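Local coordinates for N-terminal acetyltransferase-like protein (Chaetomium thermophilum, PDB 5NNP) that probably serves as the helical-repeat auxiliary subunit of an N-terminal acetyltransferase of the NatA type, holding a catalytic partner chain, at residues 510-513 and 514-518; 86-90 and 91-95; 334-337 and 338-342; 255-258 and 259-262. One frame throughout, in Å; residues are numbered along the deposited sequence.

Contact 1. Residues 510-513 and 514-518; sequences YHTV and FSIFD
The F517 ring turns its edge to V513: CD2 of F517 lies 3.5 Å from the carbonyl O of V513, which sits in the plane of the ring. The same CD2 is 4.4 Å from CG1 of V513, a loose apolar touch. Beyond this pair, Y556 meets the F517 ring edge-to-face. F514 behaves differently. Its CB rests on the previous turn, 3.3 Å from O of H511, but CG stands anti to the backbone N (chi1 -176°) and carries the ring off the turn to K660, a cation-pi partner, and to F661, whose ring meets that of H511 edge-to-face. All this is one uninterrupted helix, 503-523, in a repeat array of the TPR clan. Two helices take up its buried sides, 487-499 through L490 under T512, V513 and I516, and 554-572 through A559 under V513 and F555 under F517. Inside the helix each backbone N-H reaches the carbonyl four residues back, for instance I516 N to T512 O at 3.0 Å; F517 N to V513 O is longer, at 3.2 Å, and more bent, with an N-H...O angle of 146°. That carbonyl of V513 therefore takes a backbone donor and has the phenyl edge beside it. I516 comes back over the preceding turn: its CG1, anti to its own carbonyl carbon (chi1 -71°), lies 3.4 Å from T512 O, and CD1 ends 4.4 Å from CG2 of T512.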
# COMPACT_ATOMS: atom_id res chain seq x y z
N TYR A 510 -15.10 3.77 11.90
CA TYR A 510 -15.19 3.57 10.45
C TYR A 510 -14.89 4.87 9.70
O TYR A 510 -14.15 4.88 8.70
CB TYR A 510 -16.58 3.03 10.06
CG TYR A 510 -16.96 1.75 10.79
CD1 TYR A 510 -15.99 0.81 11.13
CD2 TYR A 510 -18.28 1.48 11.14
CE1 TYR A 510 -16.32 -0.35 11.80
CE2 TYR A 510 -18.62 0.32 11.81
CZ TYR A 510 -17.63 -0.60 12.14
OH TYR A 510 -17.95 -1.77 12.81
N HIS A 511 -15.42 5.99 10.19
CA HIS A 511 -15.10 7.28 9.59
C HIS A 511 -13.61 7.60 9.68
O HIS A 511 -13.04 8.19 8.77
CB HIS A 511 -15.93 8.39 10.24
CG HIS A 511 -17.29 8.54 9.64
ND1 HIS A 511 -17.62 9.59 8.80
CD2 HIS A 511 -18.39 7.76 9.73
CE1 HIS A 511 -18.87 9.45 8.42
NE2 HIS A 511 -19.36 8.35 8.96
N THR A 512 -12.96 7.19 10.77
CA THR A 512 -11.54 7.45 10.92
C THR A 512 -10.70 6.69 9.88
O THR A 512 -9.75 7.25 9.32
CB THR A 512 -11.07 7.12 12.34
OG1 THR A 512 -11.68 8.04 13.24
CG2 THR A 512 -9.56 7.23 12.48
N VAL A 513 -11.04 5.44 9.62
CA VAL A 513 -10.39 4.66 8.57
C VAL A 513 -10.62 5.29 7.18
O VAL A 513 -9.75 5.28 6.32
CB VAL A 513 -10.90 3.22 8.58
CG1 VAL A 513 -10.46 2.47 7.34
CG2 VAL A 513 -10.43 2.52 9.84
N PHE A 514 -11.80 5.84 6.97
CA PHE A 514 -12.11 6.53 5.73
C PHE A 514 -11.17 7.74 5.55
O PHE A 514 -10.64 7.97 4.46
CB PHE A 514 -13.59 6.95 5.75
CG PHE A 514 -14.06 7.59 4.49
CD1 PHE A 514 -13.91 8.96 4.29
CD2 PHE A 514 -14.67 6.83 3.49
CE1 PHE A 514 -14.36 9.57 3.12
CE2 PHE A 514 -15.13 7.43 2.31
CZ PHE A 514 -14.97 8.80 2.12
N SER A 515 -10.96 8.50 6.62
CA SER A 515 -10.09 9.67 6.61
C SER A 515 -8.61 9.33 6.40
O SER A 515 -7.87 10.10 5.76
CB SER A 515 -10.24 10.44 7.89
OG SER A 515 -11.41 11.22 7.84
N ILE A 516 -8.19 8.20 6.96
CA ILE A 516 -6.84 7.72 6.73
C ILE A 516 -6.64 7.50 5.24
O ILE A 516 -5.56 7.80 4.72
CB ILE A 516 -6.56 6.42 7.51
CG1 ILE A 516 -6.45 6.73 9.00
CG2 ILE A 516 -5.28 5.78 7.05
CD1 ILE A 516 -6.44 5.49 9.88
N PHE A 517 -7.67 7.02 4.55
CA PHE A 517 -7.52 6.79 3.11
C PHE A 517 -7.50 8.12 2.36
O PHE A 517 -6.79 8.26 1.37
CB PHE A 517 -8.59 5.84 2.57
CG PHE A 517 -8.13 4.40 2.55
CD1 PHE A 517 -7.52 3.87 1.43
CD2 PHE A 517 -8.26 3.60 3.68
CE1 PHE A 517 -7.07 2.54 1.43
CE2 PHE A 517 -7.79 2.27 3.67
CZ PHE A 517 -7.21 1.75 2.55
N ASP A 518 -8.20 9.13 2.87
CA ASP A 518 -8.12 10.44 2.24
C ASP A 518 -6.69 10.97 2.35
O ASP A 518 -6.19 11.61 1.44
CB ASP A 518 -9.10 11.43 2.87
CG ASP A 518 -10.55 11.19 2.44
OD1 ASP A 518 -10.77 10.47 1.44
OD2 ASP A 518 -11.46 11.74 3.11

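Contact 2. Residues 86-90 and 91-95; sequences ILYRT and NKNFD
Y88 and N93 run side by side and point the same way, the phenol ring and the amide turned 71° apart. ND2 of N93 lies 3.8 Å from CE1 of Y88, a van der Waals touch at a slant to the ring. On another side of the turn R89 and F94 cross obliquely, guanidinium and phenyl planes standing 89° apart; the touching atoms are the aliphatic CG of R89 and CE1 of F94, at 4.0 Å. The carbonyl O of R89 sits at the edge of that phenyl, near its plane, while K92 O lies over the centre of one face. Between these pairs the helix 78-90 stops in a Schellman motif: N93 N bonds to Y88 O at 3.0 Å, K92 N more weakly to R89 O, and K92 takes the positive phi. The turn leads into helix 94-107, the second of the two helices in a predicted TPR repeat, and N93 is its N-cap, OD1 accepting from E96 N and weakly from D95 N. N91 grips L87 O twice. Its backbone N comes nearly along the C=O axis at 2.9 Å, whereas ND2, with CG anti to the carbonyl carbon (chi1 -75°), arrives from above the carbonyl plane at 3.1 Å. The K92 chain, bent at its second and fourth torsions, folds back past T90 O, CE 3.4 Å from it, before NZ makes a salt bridge to E522 of helix 503-523.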
# COMPACT_ATOMS: atom_id res chain seq x y z
N ILE A 86 -5.66 29.57 -3.46
CA ILE A 86 -4.95 29.24 -2.23
C ILE A 86 -5.89 28.79 -1.12
O ILE A 86 -5.64 27.79 -0.46
CB ILE A 86 -4.10 30.44 -1.76
CG1 ILE A 86 -2.99 30.72 -2.77
CG2 ILE A 86 -3.51 30.18 -0.38
CD1 ILE A 86 -2.23 32.00 -2.49
N LEU A 87 -6.98 29.52 -0.92
CA LEU A 87 -8.00 29.13 0.05
C LEU A 87 -8.53 27.72 -0.25
O LEU A 87 -8.49 26.83 0.60
CB LEU A 87 -9.14 30.15 0.06
CG LEU A 87 -8.73 31.59 0.37
CD1 LEU A 87 -9.92 32.53 0.39
CD2 LEU A 87 -7.99 31.64 1.69
N TYR A 88 -9.01 27.54 -1.48
CA TYR A 88 -9.50 26.24 -1.95
C TYR A 88 -8.49 25.13 -1.76
O TYR A 88 -8.83 24.07 -1.24
CB TYR A 88 -9.86 26.32 -3.43
CG TYR A 88 -11.26 26.77 -3.70
CD1 TYR A 88 -12.33 26.24 -2.99
CD2 TYR A 88 -11.53 27.74 -4.66
CE1 TYR A 88 -13.62 26.65 -3.23
CE2 TYR A 88 -12.81 28.15 -4.90
CZ TYR A 88 -13.86 27.61 -4.19
OH TYR A 88 -15.16 28.02 -4.43
N ARG A 89 -7.26 25.35 -2.19
CA ARG A 89 -6.23 24.35 -2.02
C ARG A 89 -6.01 24.03 -0.55
O ARG A 89 -5.75 22.89 -0.19
CB ARG A 89 -4.92 24.80 -2.66
CG ARG A 89 -3.85 23.77 -2.55
CD ARG A 89 -2.58 24.24 -3.18
NE ARG A 89 -1.93 25.28 -2.40
CZ ARG A 89 -0.75 25.80 -2.71
NH1 ARG A 89 -0.12 25.38 -3.79
NH2 ARG A 89 -0.21 26.74 -1.95
N THR A 90 -6.14 25.04 0.30
CA THR A 90 -6.00 24.84 1.74
C THR A 90 -7.11 23.96 2.28
O THR A 90 -6.87 23.09 3.11
CB THR A 90 -6.01 26.16 2.51
OG1 THR A 90 -4.95 27.00 2.06
CG2 THR A 90 -5.81 25.89 3.98
N ASN A 91 -8.34 24.23 1.83
CA ASN A 91 -9.51 23.46 2.24
C ASN A 91 -9.67 22.16 1.45
O ASN A 91 -10.74 21.55 1.44
CB ASN A 91 -10.78 24.30 2.12
CG ASN A 91 -10.90 25.35 3.23
OD1 ASN A 91 -11.40 25.06 4.32
ND2 ASN A 91 -10.43 26.57 2.96
N LYS A 92 -8.59 21.76 0.79
CA LYS A 92 -8.48 20.47 0.13
C LYS A 92 -9.42 20.27 -1.06
O LYS A 92 -9.57 19.15 -1.54
CB LYS A 92 -8.69 19.35 1.14
CG LYS A 92 -7.72 19.42 2.29
CD LYS A 92 -6.34 19.80 1.79
CE LYS A 92 -5.41 20.07 2.94
NZ LYS A 92 -5.41 18.92 3.86
N ASN A 93 -10.04 21.35 -1.52
CA ASN A 93 -10.83 21.32 -2.75
C ASN A 93 -9.96 21.64 -3.96
O ASN A 93 -10.01 22.74 -4.53
CB ASN A 93 -12.00 22.30 -2.68
CG ASN A 93 -12.91 22.19 -3.90
OD1 ASN A 93 -12.61 21.50 -4.88
ND2 ASN A 93 -14.04 22.89 -3.84
N PHE A 94 -9.17 20.67 -4.36
CA PHE A 94 -8.20 20.84 -5.43
C PHE A 94 -8.84 21.15 -6.77
O PHE A 94 -8.21 21.70 -7.66
CB PHE A 94 -7.34 19.59 -5.54
CG PHE A 94 -6.55 19.30 -4.29
CD1 PHE A 94 -6.20 20.34 -3.43
CD2 PHE A 94 -6.18 18.01 -3.97
CE1 PHE A 94 -5.48 20.09 -2.29
CE2 PHE A 94 -5.47 17.75 -2.84
CZ PHE A 94 -5.11 18.80 -1.99
N ASP A 95 -10.10 20.79 -6.93
CA ASP A 95 -10.68 20.97 -8.23
C ASP A 95 -11.06 22.42 -8.44
O ASP A 95 -10.84 22.98 -9.51
CB ASP A 95 -11.89 20.06 -8.43
CG ASP A 95 -11.90 19.43 -9.80
OD1 ASP A 95 -11.18 18.42 -9.98
OD2 ASP A 95 -12.61 19.96 -10.68

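Contact 3. Residues 334-337 and 338-342; sequences SDSF and KKETL
D335 is the N-cap of helix 336-352: its OD1 accepts from the backbone N of K338 at 3.1 Å, the donor coming from above the carboxylate plane, 46° out of it. CG anti to the backbone N (chi1 -179°) swings the carboxylate over the first turn, where a negative group would probably suit the helix start. The extended K338 chain crosses it at about a right angle, CG to CG of D335 at 3.9 Å. NZ of K338 stops 4.5 Å from D335 OD2, too far for a salt bridge, and bonds weakly to L298 O instead. With an alanine in place of D335, the K338 N-H is likely to lose its capping acceptor and the lysine chain the carboxylate it lies against. Two residues after D335, F337 O takes two donors from opposite faces of its plane, the backbone N and the hydroxyl of T341. T341 OG1 lies 2.7 Å from F337 O and also stands over the centre of one face of the F337 ring. Further out, F306 of helix 303-320 touches K338 and T341. K339, bent at its third torsion, passes CE 3.9 Å from S336 OG and ends with NZ bonded to M386 O.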
# COMPACT_ATOMS: atom_id res chain seq x y z
N SER A 334 -3.16 -28.26 0.50
CA SER A 334 -4.22 -28.36 -0.50
C SER A 334 -4.27 -29.79 -1.02
O SER A 334 -5.33 -30.29 -1.38
CB SER A 334 -4.02 -27.36 -1.65
OG SER A 334 -2.88 -27.68 -2.44
N ASP A 335 -3.11 -30.44 -1.05
CA ASP A 335 -2.99 -31.84 -1.43
C ASP A 335 -3.14 -32.71 -0.19
O ASP A 335 -2.35 -32.63 0.75
CB ASP A 335 -1.65 -32.08 -2.13
CG ASP A 335 -1.47 -33.52 -2.58
OD1 ASP A 335 -1.65 -34.44 -1.76
OD2 ASP A 335 -1.13 -33.73 -3.77
N SER A 336 -4.17 -33.55 -0.18
CA SER A 336 -4.46 -34.39 0.96
C SER A 336 -3.28 -35.27 1.34
O SER A 336 -2.94 -35.39 2.52
CB SER A 336 -5.68 -35.26 0.66
OG SER A 336 -6.22 -35.79 1.86
N PHE A 337 -2.66 -35.88 0.34
CA PHE A 337 -1.52 -36.76 0.54
C PHE A 337 -0.37 -36.09 1.27
O PHE A 337 0.21 -36.66 2.20
CB PHE A 337 -1.01 -37.27 -0.80
CG PHE A 337 0.25 -38.07 -0.70
CD1 PHE A 337 0.20 -39.42 -0.39
CD2 PHE A 337 1.48 -37.48 -0.91
CE1 PHE A 337 1.35 -40.17 -0.29
CE2 PHE A 337 2.64 -38.23 -0.82
CZ PHE A 337 2.56 -39.58 -0.51
N LYS A 338 -0.04 -34.88 0.85
CA LYS A 338 1.07 -34.15 1.45
C LYS A 338 0.69 -33.75 2.87
O LYS A 338 1.54 -33.70 3.77
CB LYS A 338 1.43 -32.92 0.60
CG LYS A 338 2.00 -33.30 -0.77
CD LYS A 338 2.26 -32.10 -1.65
CE LYS A 338 2.71 -32.54 -3.05
NZ LYS A 338 2.68 -31.40 -3.99
N LYS A 339 -0.59 -33.47 3.08
CA LYS A 339 -1.13 -33.14 4.39
C LYS A 339 -0.93 -34.30 5.38
O LYS A 339 -0.36 -34.12 6.45
CB LYS A 339 -2.62 -32.79 4.27
CG LYS A 339 -3.32 -32.56 5.59
CD LYS A 339 -4.78 -32.16 5.39
CE LYS A 339 -5.59 -33.28 4.76
NZ LYS A 339 -6.98 -32.83 4.42
N GLU A 340 -1.39 -35.49 5.01
CA GLU A 340 -1.31 -36.64 5.90
C GLU A 340 0.14 -37.06 6.08
O GLU A 340 0.56 -37.45 7.17
CB GLU A 340 -2.15 -37.80 5.37
CG GLU A 340 -3.60 -37.43 5.17
CD GLU A 340 -4.42 -38.53 4.56
OE1 GLU A 340 -3.86 -39.60 4.22
OE2 GLU A 340 -5.65 -38.32 4.42
N THR A 341 0.91 -36.95 5.00
CA THR A 341 2.31 -37.36 5.02
C THR A 341 3.12 -36.47 5.96
O THR A 341 4.03 -36.94 6.65
CB THR A 341 2.92 -37.35 3.61
OG1 THR A 341 2.27 -38.31 2.78
CG2 THR A 341 4.40 -37.68 3.67
N LEU A 342 2.80 -35.18 5.99
CA LEU A 342 3.57 -34.26 6.81
C LEU A 342 3.32 -34.53 8.29
O LEU A 342 4.23 -34.44 9.11
CB LEU A 342 3.23 -32.81 6.47
CG LEU A 342 3.87 -32.37 5.15
CD1 LEU A 342 3.42 -30.95 4.80
CD2 LEU A 342 5.39 -32.48 5.23

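Contact 4. Residues 255-258 and 259-262; sequences HMDY and YKGL
The extended chain of K260 passes over M256 at a slant, with CE 3.9 Å from CG and 4.0 Å from SD of M256. K260 and D257 form the loose side, open to solvent. OD1 of D257 lies 3.8 Å from CD of K260, yet NZ stays 4.4 Å from that oxygen, so the opposite charges are near each other without forming a salt bridge. It is the aliphatic part of the lysine that does the touching. M256 is less open, since it also packs on an apolar side chain of another protein of the assembly, and its backbone N bonds to an acidic side chain of that chain. The packed side is made by the buried Y258, Y259 and L262. One helix carries both sides: L262 N bonds to Y258 O at 3.0 Å, and G261 N to D257 O at 2.9 Å with an almost straight N-H...O of 173°. Nearer its start the bonding is less regular: M256 O accepts from K260 N in its carbonyl plane and, only weakly, from Y259 N. Y258 OH bonds to E226. Y259 stacks its ring on that of Y280 in helix 273-286, while its OH hydrogen-bonds to P253 O just upstream. L248 and L249 of helix 238-251 pack against Y258, and L262 touches R246 of that helix and V279 and Y283 of helix 273-286.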
# COMPACT_ATOMS: atom_id res chain seq x y z
N HIS A 255 13.83 -16.20 -4.67
CA HIS A 255 12.74 -15.60 -5.44
C HIS A 255 12.08 -16.59 -6.43
O HIS A 255 12.61 -16.81 -7.53
CB HIS A 255 13.28 -14.37 -6.17
CG HIS A 255 12.23 -13.54 -6.82
ND1 HIS A 255 12.15 -13.38 -8.19
CD2 HIS A 255 11.22 -12.81 -6.30
CE1 HIS A 255 11.13 -12.59 -8.48
NE2 HIS A 255 10.55 -12.23 -7.35
N MET A 256 10.94 -17.16 -6.04
CA MET A 256 10.18 -18.16 -6.81
C MET A 256 10.20 -18.04 -8.33
O MET A 256 10.41 -19.02 -9.03
CB MET A 256 8.71 -18.15 -6.39
CG MET A 256 7.82 -19.18 -7.06
SD MET A 256 6.12 -19.19 -6.43
CE MET A 256 6.33 -20.08 -4.89
N ASP A 257 9.94 -16.84 -8.84
CA ASP A 257 9.80 -16.68 -10.29
C ASP A 257 11.09 -16.92 -11.08
O ASP A 257 11.03 -17.29 -12.25
CB ASP A 257 9.25 -15.30 -10.62
CG ASP A 257 7.80 -15.15 -10.23
OD1 ASP A 257 7.14 -16.19 -9.99
OD2 ASP A 257 7.33 -14.00 -10.15
N TYR A 258 12.25 -16.72 -10.45
CA TYR A 258 13.51 -16.98 -11.14
C TYR A 258 13.64 -18.48 -11.43
O TYR A 258 14.13 -18.86 -12.50
CB TYR A 258 14.72 -16.49 -10.34
CG TYR A 258 14.75 -15.00 -10.06
CD1 TYR A 258 14.04 -14.10 -10.86
CD2 TYR A 258 15.46 -14.49 -8.98
CE1 TYR A 258 14.06 -12.74 -10.60
CE2 TYR A 258 15.48 -13.14 -8.72
CZ TYR A 258 14.78 -12.26 -9.53
OH TYR A 258 14.78 -10.90 -9.26
N TYR A 259 13.20 -19.33 -10.50
CA TYR A 259 13.22 -20.76 -10.77
C TYR A 259 12.24 -21.11 -11.91
O TYR A 259 12.58 -21.87 -12.82
CB TYR A 259 12.89 -21.58 -9.51
CG TYR A 259 13.93 -21.49 -8.42
CD1 TYR A 259 15.05 -22.31 -8.43
CD2 TYR A 259 13.78 -20.61 -7.36
CE1 TYR A 259 16.01 -22.24 -7.42
CE2 TYR A 259 14.73 -20.52 -6.36
CZ TYR A 259 15.84 -21.34 -6.39
OH TYR A 259 16.77 -21.25 -5.38
N LYS A 260 11.03 -20.55 -11.86
CA LYS A 260 10.04 -20.78 -12.91
C LYS A 260 10.63 -20.42 -14.27
O LYS A 260 10.61 -21.23 -15.20
CB LYS A 260 8.76 -19.98 -12.66
CG LYS A 260 7.91 -20.53 -11.53
CD LYS A 260 6.63 -19.73 -11.34
CE LYS A 260 5.78 -20.34 -10.23
NZ LYS A 260 4.45 -19.68 -10.15
N GLY A 261 11.18 -19.21 -14.37
CA GLY A 261 11.85 -18.74 -15.57
C GLY A 261 12.94 -19.67 -16.08
O GLY A 261 12.94 -20.02 -17.26
N LEU A 262 13.86 -20.07 -15.21
CA LEU A 262 14.94 -20.98 -15.60
C LEU A 262 14.36 -22.26 -16.15
O LEU A 262 14.70 -22.69 -17.26
CB LEU A 262 15.85 -21.30 -14.41
CG LEU A 262 16.99 -22.28 -14.72
CD1 LEU A 262 17.88 -21.73 -15.85
CD2 LEU A 262 17.82 -22.60 -13.48

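Overall arrangement
From the N terminus, contact 2 comes first and closes the short turn between helices 78-90 and 94-107. Contact 4 follows in the first turns of helix 256-265, beside another protein chain, then contact 3 at the start of helix 336-352, and last contact 1 inside helix 503-523. All four are local and lie in series; none nests within or crosses another. Contacts 3 and 4 share one side of the chain's centre, their centres about 24 Å apart, with contact 2 on the opposite side. Contact 1 is the most central. In space it lies about 19 Å from contact 2, centre to centre, and K92 bonding to E522 joins the early repeat to the helix that carries contact 1.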